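Local coordinates for protein maquette-3 (Escherichia coli, PDB 6Z0C) that folds as an artificial four-helix bundle, designed to carry buried charged networks, with ion pairs probably contributing to its stability, at residues 44-49 / 57-62; 141-146 / 153-158; 9-14 / 95-100. All blocks are in the same frame, centred on the assembly; numbering follows the deposited sequence.

Contact 1. Residues 44-49 / 57-62; sequences EASEKA and VLQKQL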
loop_
_atom_site.group_PDB
_atom_site.type_symbol
_atom_site.label_atom_id
_atom_site.label_comp_id
_atom_site.label_asym_id
_atom_site.label_seq_id
_atom_site.Cartn_x
_atom_site.Cartn_y
_atom_site.Cartn_z
ATOM N N GLU A 44 -5.700 6.852 26.950
ATOM C CA GLU A 44 -5.547 6.411 28.363
ATOM C C GLU A 44 -4.318 7.094 28.978
ATOM O O GLU A 44 -4.459 7.668 30.073
ATOM C CB GLU A 44 -5.442 4.888 28.454
ATOM C CG GLU A 44 -5.223 4.389 29.873
ATOM C CD GLU A 44 -5.651 2.955 30.143
ATOM O OE1 GLU A 44 -6.137 2.290 29.208
ATOM O OE2 GLU A 44 -5.504 2.509 31.296
ATOM N N ALA A 45 -3.167 7.042 28.301
ATOM C CA ALA A 45 -1.900 7.665 28.763
ATOM C C ALA A 45 -2.107 9.175 28.946
ATOM O O ALA A 45 -1.647 9.715 29.961
ATOM C CB ALA A 45 -0.782 7.367 27.796
ATOM N N SER A 46 -2.787 9.822 27.997
ATOM C CA SER A 46 -3.114 11.273 28.018
ATOM C C SER A 46 -3.970 11.616 29.246
ATOM O O SER A 46 -3.677 12.630 29.912
ATOM C CB SER A 46 -3.805 11.680 26.750
ATOM O OG SER A 46 -4.027 13.079 26.743
ATOM N N GLU A 47 -4.994 10.807 29.532
ATOM C CA GLU A 47 -5.925 11.013 30.677
ATOM C C GLU A 47 -5.146 10.913 31.996
ATOM O O GLU A 47 -5.445 11.695 32.912
ATOM C CB GLU A 47 -7.068 9.994 30.648
ATOM C CG GLU A 47 -8.027 10.161 29.483
ATOM C CD GLU A 47 -8.859 11.433 29.482
ATOM O OE1 GLU A 47 -9.287 11.847 28.391
ATOM O OE2 GLU A 47 -9.076 12.003 30.566
ATOM N N LYS A 48 -4.173 9.998 32.076
ATOM C CA LYS A 48 -3.404 9.671 33.312
ATOM C C LYS A 48 -2.257 10.666 33.546
ATOM O O LYS A 48 -1.871 10.839 34.718
ATOM C CB LYS A 48 -2.804 8.267 33.211
ATOM C CG LYS A 48 -3.770 7.115 33.439
ATOM C CD LYS A 48 -3.210 5.788 32.974
ATOM C CE LYS A 48 -3.206 4.734 34.058
ATOM N NZ LYS A 48 -2.574 3.478 33.589
ATOM N N ALA A 49 -1.703 11.253 32.480
ATOM C CA ALA A 49 -0.471 12.079 32.498
ATOM C C ALA A 49 -0.600 13.217 33.519
ATOM O O ALA A 49 -1.533 14.032 33.381
ATOM C CB ALA A 49 -0.190 12.615 31.115
ATOM N N VAL A 57 2.219 16.535 24.650
ATOM C CA VAL A 57 2.812 15.674 23.582
ATOM C C VAL A 57 1.789 14.603 23.181
ATOM O O VAL A 57 1.542 14.434 21.964
ATOM C CB VAL A 57 4.141 15.041 24.036
ATOM C CG1 VAL A 57 4.533 13.848 23.173
ATOM C CG2 VAL A 57 5.265 16.067 24.076
ATOM N N LEU A 58 1.221 13.905 24.167
ATOM C CA LEU A 58 0.278 12.778 23.940
ATOM C C LEU A 58 -1.001 13.289 23.263
ATOM O O LEU A 58 -1.459 12.630 22.309
ATOM C CB LEU A 58 -0.033 12.101 25.279
ATOM C CG LEU A 58 1.153 11.421 25.965
ATOM C CD1 LEU A 58 0.775 10.965 27.366
ATOM C CD2 LEU A 58 1.670 10.252 25.141
ATOM N N GLN A 59 -1.552 14.415 23.730
ATOM C CA GLN A 59 -2.824 14.984 23.200
ATOM C C GLN A 59 -2.639 15.414 21.738
ATOM O O GLN A 59 -3.534 15.125 20.928
ATOM C CB GLN A 59 -3.328 16.144 24.063
ATOM C CG GLN A 59 -4.413 15.719 25.041
ATOM C CD GLN A 59 -4.812 16.797 26.018
ATOM O OE1 GLN A 59 -4.242 17.884 26.047
ATOM N NE2 GLN A 59 -5.806 16.493 26.839
ATOM N N LYS A 60 -1.536 16.073 21.391
ATOM C CA LYS A 60 -1.369 16.592 20.005
ATOM C C LYS A 60 -1.137 15.399 19.063
ATOM O O LYS A 60 -1.641 15.456 17.928
ATOM C CB LYS A 60 -0.341 17.730 19.939
ATOM C CG LYS A 60 1.127 17.367 20.087
ATOM C CD LYS A 60 2.046 18.541 19.766
ATOM C CE LYS A 60 3.210 18.697 20.723
ATOM N NZ LYS A 60 4.219 17.625 20.549
ATOM N N GLN A 61 -0.499 14.317 19.527
ATOM C CA GLN A 61 -0.304 13.087 18.709
ATOM C C GLN A 61 -1.650 12.380 18.496
ATOM O O GLN A 61 -1.847 11.801 17.412
ATOM C CB GLN A 61 0.708 12.138 19.350
ATOM C CG GLN A 61 0.881 10.827 18.592
ATOM C CD GLN A 61 1.348 11.013 17.167
ATOM O OE1 GLN A 61 1.912 12.044 16.802
ATOM N NE2 GLN A 61 1.112 10.002 16.346
ATOM N N LEU A 62 -2.532 12.414 19.496
ATOM C CA LEU A 62 -3.885 11.799 19.435
ATOM C C LEU A 62 -4.652 12.363 18.228
ATOM O O LEU A 62 -5.260 11.560 17.486
ATOM C CB LEU A 62 -4.602 12.077 20.760
ATOM C CG LEU A 62 -5.875 11.280 21.035
ATOM C CD1 LEU A 62 -5.669 9.786 20.825
ATOM C CD2 LEU A 62 -6.359 11.552 22.448
#
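The flat peptide group linking Ala45 to Ser46 carries a methyl of Leu58 over one face: Leu58 CD1 is 3.7 Å from Ala45 C and 3.8 Å from Ser46 N, and nearly all of that separation is height above the peptide plane. The amide of Gln59 is met less squarely. Ser46 OG lies tilted from the amide plane and nearest the aliphatic stem, 3.2 Å from Gln59 CG, while its 3.9 Å to Gln59 NE2 is too long for a hydrogen bond. The hydroxyl reaches this place because OG is anti to the backbone N (chi1 -176°). Two alanine methyls flank the leucine tip, Ala45 CB at 3.9 Å and Ala49 CB at 4.2 Å from Leu58 CD1. Small residues therefore let the backbones approach closely, with Ser46 CA 5.5 Å from Leu58 CA. The axes of 44-48 and 57-62 pass 9.0 Å apart at 147°, an antiparallel helical hairpin at its turn, where Lys55 NZ also bonds to Ser46 O. Beyond the pair, Leu58 packs on Leu155 and Leu158 of helix 152-194 and on Leu42 of helix 4-48, and so enters the core of the bundle.

Contact 2. Residues 141-146 / 153-158; sequences ELLETI and DELREL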
loop_
_atom_site.group_PDB
_atom_site.type_symbol
_atom_site.label_atom_id
_atom_site.label_comp_id
_atom_site.label_asym_id
_atom_site.label_seq_id
_atom_site.Cartn_x
_atom_site.Cartn_y
_atom_site.Cartn_z
ATOM N N GLU A 141 10.699 9.481 18.169
ATOM C CA GLU A 141 11.849 10.313 18.619
ATOM C C GLU A 141 11.357 11.261 19.724
ATOM O O GLU A 141 12.080 11.447 20.715
ATOM C CB GLU A 141 12.498 10.997 17.412
ATOM C CG GLU A 141 13.186 9.999 16.487
ATOM C CD GLU A 141 13.512 10.455 15.072
ATOM O OE1 GLU A 141 13.358 11.659 14.774
ATOM O OE2 GLU A 141 13.924 9.595 14.264
ATOM N N LEU A 142 10.132 11.775 19.595
ATOM C CA LEU A 142 9.495 12.670 20.595
ATOM C C LEU A 142 9.125 11.873 21.855
ATOM O O LEU A 142 9.401 12.357 22.972
ATOM C CB LEU A 142 8.261 13.301 19.944
ATOM C CG LEU A 142 7.727 14.575 20.589
ATOM C CD1 LEU A 142 8.832 15.602 20.789
ATOM C CD2 LEU A 142 6.615 15.155 19.735
ATOM N N LEU A 143 8.522 10.696 21.675
ATOM C CA LEU A 143 8.045 9.813 22.773
ATOM C C LEU A 143 9.233 9.374 23.640
ATOM O O LEU A 143 9.075 9.322 24.870
ATOM C CB LEU A 143 7.329 8.609 22.156
ATOM C CG LEU A 143 6.819 7.558 23.140
ATOM C CD1 LEU A 143 5.959 8.186 24.231
ATOM C CD2 LEU A 143 6.041 6.482 22.405
ATOM N N GLU A 144 10.373 9.067 23.018
ATOM C CA GLU A 144 11.623 8.655 23.715
ATOM C C GLU A 144 12.030 9.690 24.775
ATOM O O GLU A 144 12.611 9.274 25.791
ATOM C CB GLU A 144 12.752 8.449 22.708
ATOM C CG GLU A 144 12.681 7.110 22.004
ATOM C CD GLU A 144 13.733 6.918 20.929
ATOM O OE1 GLU A 144 14.408 5.877 20.950
ATOM O OE2 GLU A 144 13.867 7.804 20.066
ATOM N N THR A 145 11.763 10.982 24.550
ATOM C CA THR A 145 12.233 12.087 25.431
ATOM C C THR A 145 11.386 12.159 26.709
ATOM O O THR A 145 11.853 12.802 27.665
ATOM C CB THR A 145 12.238 13.450 24.724
ATOM O OG1 THR A 145 10.892 13.849 24.460
ATOM C CG2 THR A 145 13.034 13.446 23.437
ATOM N N ILE A 146 10.200 11.537 26.731
ATOM C CA ILE A 146 9.245 11.621 27.880
ATOM C C ILE A 146 9.061 10.248 28.544
ATOM O O ILE A 146 8.156 10.137 29.393
ATOM C CB ILE A 146 7.901 12.233 27.434
ATOM C CG1 ILE A 146 7.204 11.399 26.355
ATOM C CG2 ILE A 146 8.097 13.676 26.997
ATOM C CD1 ILE A 146 5.724 11.674 26.237
ATOM N N ASP A 153 5.459 3.330 32.652
ATOM C CA ASP A 153 5.016 1.971 32.238
ATOM C C ASP A 153 4.179 2.054 30.955
ATOM O O ASP A 153 4.528 1.347 29.987
ATOM C CB ASP A 153 4.247 1.266 33.359
ATOM C CG ASP A 153 5.140 0.686 34.445
ATOM O OD1 ASP A 153 6.378 0.802 34.317
ATOM O OD2 ASP A 153 4.589 0.117 35.409
ATOM N N GLU A 154 3.119 2.868 30.946
ATOM C CA GLU A 154 2.188 2.969 29.786
ATOM C C GLU A 154 2.932 3.583 28.592
ATOM O O GLU A 154 2.664 3.164 27.451
ATOM C CB GLU A 154 0.909 3.740 30.136
ATOM C CG GLU A 154 1.121 5.165 30.623
ATOM C CD GLU A 154 0.975 5.369 32.123
ATOM O OE1 GLU A 154 1.456 4.509 32.891
ATOM O OE2 GLU A 154 0.381 6.392 32.520
ATOM N N LEU A 155 3.855 4.516 28.830
ATOM C CA LEU A 155 4.609 5.177 27.729
ATOM C C LEU A 155 5.564 4.160 27.090
ATOM O O LEU A 155 5.690 4.179 25.852
ATOM C CB LEU A 155 5.330 6.420 28.264
ATOM C CG LEU A 155 4.408 7.538 28.756
ATOM C CD1 LEU A 155 5.201 8.690 29.348
ATOM C CD2 LEU A 155 3.506 8.043 27.642
ATOM N N ARG A 156 6.170 3.273 27.888
ATOM C CA ARG A 156 7.067 2.198 27.383
ATOM C C ARG A 156 6.242 1.205 26.553
ATOM O O ARG A 156 6.734 0.779 25.494
ATOM C CB ARG A 156 7.809 1.504 28.533
ATOM C CG ARG A 156 9.231 1.086 28.184
ATOM C CD ARG A 156 10.045 0.683 29.402
ATOM N NE ARG A 156 10.025 -0.757 29.631
ATOM C CZ ARG A 156 10.959 -1.620 29.231
ATOM N NH1 ARG A 156 12.029 -1.206 28.568
ATOM N NH2 ARG A 156 10.820 -2.907 29.502
ATOM N N GLU A 157 5.029 0.861 27.000
ATOM C CA GLU A 157 4.096 -0.028 26.250
ATOM C C GLU A 157 3.689 0.648 24.935
ATOM O O GLU A 157 3.620 -0.047 23.905
ATOM C CB GLU A 157 2.867 -0.376 27.095
ATOM C CG GLU A 157 3.141 -1.443 28.138
ATOM C CD GLU A 157 3.754 -2.714 27.574
ATOM O OE1 GLU A 157 4.971 -2.919 27.771
ATOM O OE2 GLU A 157 3.017 -3.488 26.929
ATOM N N LEU A 158 3.427 1.955 24.975
ATOM C CA LEU A 158 3.052 2.770 23.790
ATOM C C LEU A 158 4.205 2.741 22.777
ATOM O O LEU A 158 3.941 2.567 21.574
ATOM C CB LEU A 158 2.741 4.191 24.268
ATOM C CG LEU A 158 2.267 5.178 23.207
ATOM C CD1 LEU A 158 0.963 4.719 22.568
ATOM C CD2 LEU A 158 2.111 6.561 23.815
#
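Leu143 and Ile146 face Leu155 and Leu158 in a contact made mainly by aliphatic groups, all four residues being buried. The apolar part has two centres. In the first, both methyls of Leu143 touch Leu158, CD1 lying 4.2 Å from Leu158 CD2 and CD2 lying 4.1 Å from Leu158 CG; Leu143 CD1 also meets Leu155 CD2 at 4.2 Å. Leu143 and Leu158 both hold CG anti to the backbone N, and their side chains cross obliquely. In the second, only the end of the Ile146 side chain comes near, with CD1 4.3 Å from Leu155 CD1.

The polar part centres on two backbone carbonyls. Ile146 O comes within 3.3 Å of Leu155 CD1, a close approach of a carbonyl to a methyl; this oxygen also accepts a hydrogen bond from Lys54 NZ of helix 52-99, which satisfies it despite its apolar neighbour. Within 141-146, Leu142 O is gripped twice by Thr145, by the side-chain OG1 at 2.6 Å and by the backbone N at 3.2 Å. The hydroxyl lies in the carbonyl plane, with a C=O...OG1 angle of 150°. A chi1 of 68° turns OG1 back onto this carbonyl, three residues earlier in the chain.

Leu155 and Leu158 also touch Leu58 of helix 52-99, and Leu158 reaches Ile38 and Leu42 of helix 4-48. Leucines from two successive helices thus meet, with Ile146 added from the loop after the first. In this designed four-helix bundle a short glycine-rich linker joins helix 105-144 to helix 152-194, and the contact packs the end of that helical hairpin.

Contact 3. Residues 9-14 / 95-100; sequences EFQQLI and ELWQLG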
loop_
_atom_site.group_PDB
_atom_site.type_symbol
_atom_site.label_atom_id
_atom_site.label_comp_id
_atom_site.label_asym_id
_atom_site.label_seq_id
_atom_site.Cartn_x
_atom_site.Cartn_y
_atom_site.Cartn_z
ATOM N N GLU A 9 2.625 -16.831 -19.081
ATOM C CA GLU A 9 3.501 -15.788 -18.484
ATOM C C GLU A 9 2.621 -14.630 -18.002
ATOM O O GLU A 9 2.773 -14.219 -16.841
ATOM C CB GLU A 9 4.541 -15.334 -19.507
ATOM C CG GLU A 9 5.500 -14.277 -18.996
ATOM C CD GLU A 9 6.599 -13.957 -19.993
ATOM O OE1 GLU A 9 6.710 -12.787 -20.401
ATOM O OE2 GLU A 9 7.327 -14.889 -20.375
ATOM N N PHE A 10 1.714 -14.150 -18.859
ATOM C CA PHE A 10 0.777 -13.038 -18.558
ATOM C C PHE A 10 -0.146 -13.421 -17.393
ATOM O O PHE A 10 -0.266 -12.643 -16.417
ATOM C CB PHE A 10 -0.041 -12.674 -19.797
ATOM C CG PHE A 10 -0.992 -11.534 -19.566
ATOM C CD1 PHE A 10 -0.533 -10.227 -19.544
ATOM C CD2 PHE A 10 -2.337 -11.771 -19.334
ATOM C CE1 PHE A 10 -1.406 -9.176 -19.311
ATOM C CE2 PHE A 10 -3.208 -10.719 -19.109
ATOM C CZ PHE A 10 -2.744 -9.424 -19.103
ATOM N N GLN A 11 -0.787 -14.585 -17.496
ATOM C CA GLN A 11 -1.794 -15.067 -16.512
ATOM C C GLN A 11 -1.129 -15.235 -15.140
ATOM O O GLN A 11 -1.762 -14.849 -14.146
ATOM C CB GLN A 11 -2.444 -16.359 -17.012
ATOM C CG GLN A 11 -3.372 -16.135 -18.197
ATOM C CD GLN A 11 -4.606 -15.361 -17.805
ATOM O OE1 GLN A 11 -4.686 -14.148 -17.978
ATOM N NE2 GLN A 11 -5.572 -16.064 -17.240
ATOM N N GLN A 12 0.102 -15.760 -15.098
ATOM C CA GLN A 12 0.891 -15.947 -13.850
ATOM C C GLN A 12 1.120 -14.586 -13.176
ATOM O O GLN A 12 0.959 -14.507 -11.942
ATOM C CB GLN A 12 2.214 -16.661 -14.141
ATOM C CG GLN A 12 2.088 -18.178 -14.190
ATOM C CD GLN A 12 2.069 -18.814 -12.821
ATOM O OE1 GLN A 12 1.115 -19.492 -12.446
ATOM N NE2 GLN A 12 3.132 -18.606 -12.061
ATOM N N LEU A 13 1.460 -13.554 -13.955
ATOM C CA LEU A 13 1.714 -12.180 -13.442
ATOM C C LEU A 13 0.409 -11.588 -12.904
ATOM O O LEU A 13 0.457 -10.965 -11.841
ATOM C CB LEU A 13 2.296 -11.294 -14.547
ATOM C CG LEU A 13 3.722 -11.619 -14.984
ATOM C CD1 LEU A 13 4.114 -10.760 -16.172
ATOM C CD2 LEU A 13 4.712 -11.440 -13.841
ATOM N N ILE A 14 -0.710 -11.768 -13.614
ATOM C CA ILE A 14 -2.043 -11.272 -13.158
ATOM C C ILE A 14 -2.346 -11.921 -11.802
ATOM O O ILE A 14 -2.748 -11.188 -10.873
ATOM C CB ILE A 14 -3.151 -11.553 -14.197
ATOM C CG1 ILE A 14 -2.924 -10.791 -15.507
ATOM C CG2 ILE A 14 -4.527 -11.266 -13.609
ATOM C CD1 ILE A 14 -3.098 -9.293 -15.405
ATOM N N GLU A 95 -7.819 -10.226 -24.980
ATOM C CA GLU A 95 -8.175 -9.695 -26.324
ATOM C C GLU A 95 -6.980 -9.884 -27.260
ATOM O O GLU A 95 -7.190 -10.316 -28.408
ATOM C CB GLU A 95 -8.570 -8.218 -26.267
ATOM C CG GLU A 95 -9.958 -7.977 -25.716
ATOM C CD GLU A 95 -11.072 -8.602 -26.537
ATOM O OE1 GLU A 95 -11.419 -8.035 -27.590
ATOM O OE2 GLU A 95 -11.568 -9.672 -26.137
ATOM N N LEU A 96 -5.771 -9.590 -26.773
ATOM C CA LEU A 96 -4.529 -9.615 -27.589
ATOM C C LEU A 96 -4.252 -11.040 -28.095
ATOM O O LEU A 96 -3.959 -11.163 -29.293
ATOM C CB LEU A 96 -3.357 -9.050 -26.777
ATOM C CG LEU A 96 -3.262 -7.523 -26.751
ATOM C CD1 LEU A 96 -2.333 -7.054 -25.641
ATOM C CD2 LEU A 96 -2.802 -6.984 -28.100
ATOM N N TRP A 97 -4.343 -12.084 -27.260
ATOM C CA TRP A 97 -4.025 -13.459 -27.741
ATOM C C TRP A 97 -5.212 -14.065 -28.501
ATOM O O TRP A 97 -4.957 -14.880 -29.400
ATOM C CB TRP A 97 -3.484 -14.387 -26.648
ATOM C CG TRP A 97 -4.426 -14.781 -25.556
ATOM C CD1 TRP A 97 -5.503 -15.615 -25.643
ATOM C CD2 TRP A 97 -4.316 -14.415 -24.170
ATOM N NE1 TRP A 97 -6.086 -15.765 -24.415
ATOM C CE2 TRP A 97 -5.381 -15.044 -23.492
ATOM C CE3 TRP A 97 -3.430 -13.614 -23.441
ATOM C CZ2 TRP A 97 -5.588 -14.884 -22.123
ATOM C CZ3 TRP A 97 -3.637 -13.454 -22.089
ATOM C CH2 TRP A 97 -4.700 -14.083 -21.441
ATOM N N GLN A 98 -6.450 -13.679 -28.191
ATOM C CA GLN A 98 -7.646 -14.214 -28.900
ATOM C C GLN A 98 -7.675 -13.670 -30.332
ATOM O O GLN A 98 -7.961 -14.453 -31.258
ATOM C CB GLN A 98 -8.935 -13.883 -28.147
ATOM C CG GLN A 98 -9.152 -14.753 -26.915
ATOM C CD GLN A 98 -10.562 -14.663 -26.388
ATOM O OE1 GLN A 98 -11.388 -13.927 -26.920
ATOM N NE2 GLN A 98 -10.853 -15.417 -25.334
ATOM N N LEU A 99 -7.370 -12.384 -30.511
ATOM C CA LEU A 99 -7.462 -11.705 -31.831
ATOM C C LEU A 99 -6.166 -11.911 -32.618
ATOM O O LEU A 99 -6.241 -11.947 -33.864
ATOM C CB LEU A 99 -7.774 -10.223 -31.613
ATOM C CG LEU A 99 -9.220 -9.931 -31.216
ATOM C CD1 LEU A 99 -9.390 -8.477 -30.807
ATOM C CD2 LEU A 99 -10.169 -10.281 -32.352
ATOM N N GLY A 100 -5.036 -12.064 -31.921
ATOM C CA GLY A 100 -3.706 -12.212 -32.539
ATOM C C GLY A 100 -3.516 -11.182 -33.634
ATOM O O GLY A 100 -3.712 -9.990 -33.344
#
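Phe10 and Trp97 form an aromatic contact between helix 4-48 and helix 52-99 of the four-helix bundle, bridging backbones whose nearest CA atoms, Phe10 and Trp97, are 10.4 Å apart. The indole leads with the edge of its six-membered ring. Trp97 CZ3 meets Phe10 CD2 at 3.5 Å, and the neighbouring Trp97 CH2 meets Gln11 OE1, also at 3.5 Å; both partners lie near the indole plane. The Phe10 ring and the six-membered ring have centroids 5.8 Å apart and planes at 71°, an oblique arrangement that is neither a stack nor a T-shaped pair. Phe10 CG is anti to the backbone N (chi1 -179°), which carries the phenyl ring out toward the indole, and Ile14 CG1 lies over one face, off centre toward the rim, 3.6 Å above the plane. Phe10 also touches Thr189 and Phe111, so its ring joins all four helices. An alanine in place of Phe10 would leave Trp97 CZ3 without its aromatic neighbour and would probably let the indole turn more freely.

Gln11 brings its amide to the ring at 75° between planes, its chain bent at chi2, and OE1 takes its hydrogen bond from Gln90 NE2. That oxygen lies at the indole rim beside the C-H of Trp97 CH2, probably a weakly favourable electrostatic match, while the contact itself rests on van der Waals packing.

Overall arrangement
Contacts 1 and 2 share one end of the long bundle, their centres 11 Å apart, and touch each other: Leu58 CD2 lies 3.8 Å from Leu155 CD2, and Val57 CG1 lies 3.9 Å from Ile146 CD1. The two hairpins pack on each other through these apolar side chains, with Lys60 on Leu142 and Lys48 on Glu154 beside them. Contact 3 stands on the other side of the chain's centre, about 54 Å from contact 1 and 53 Å from contact 2, centre to centre. It pairs the same two helices as contact 1, which is nested within the loop it closes. The potassium site of Gly101, Gly103 and Gln200 belongs to this far end, about 14 Å from the Trp97 side chain.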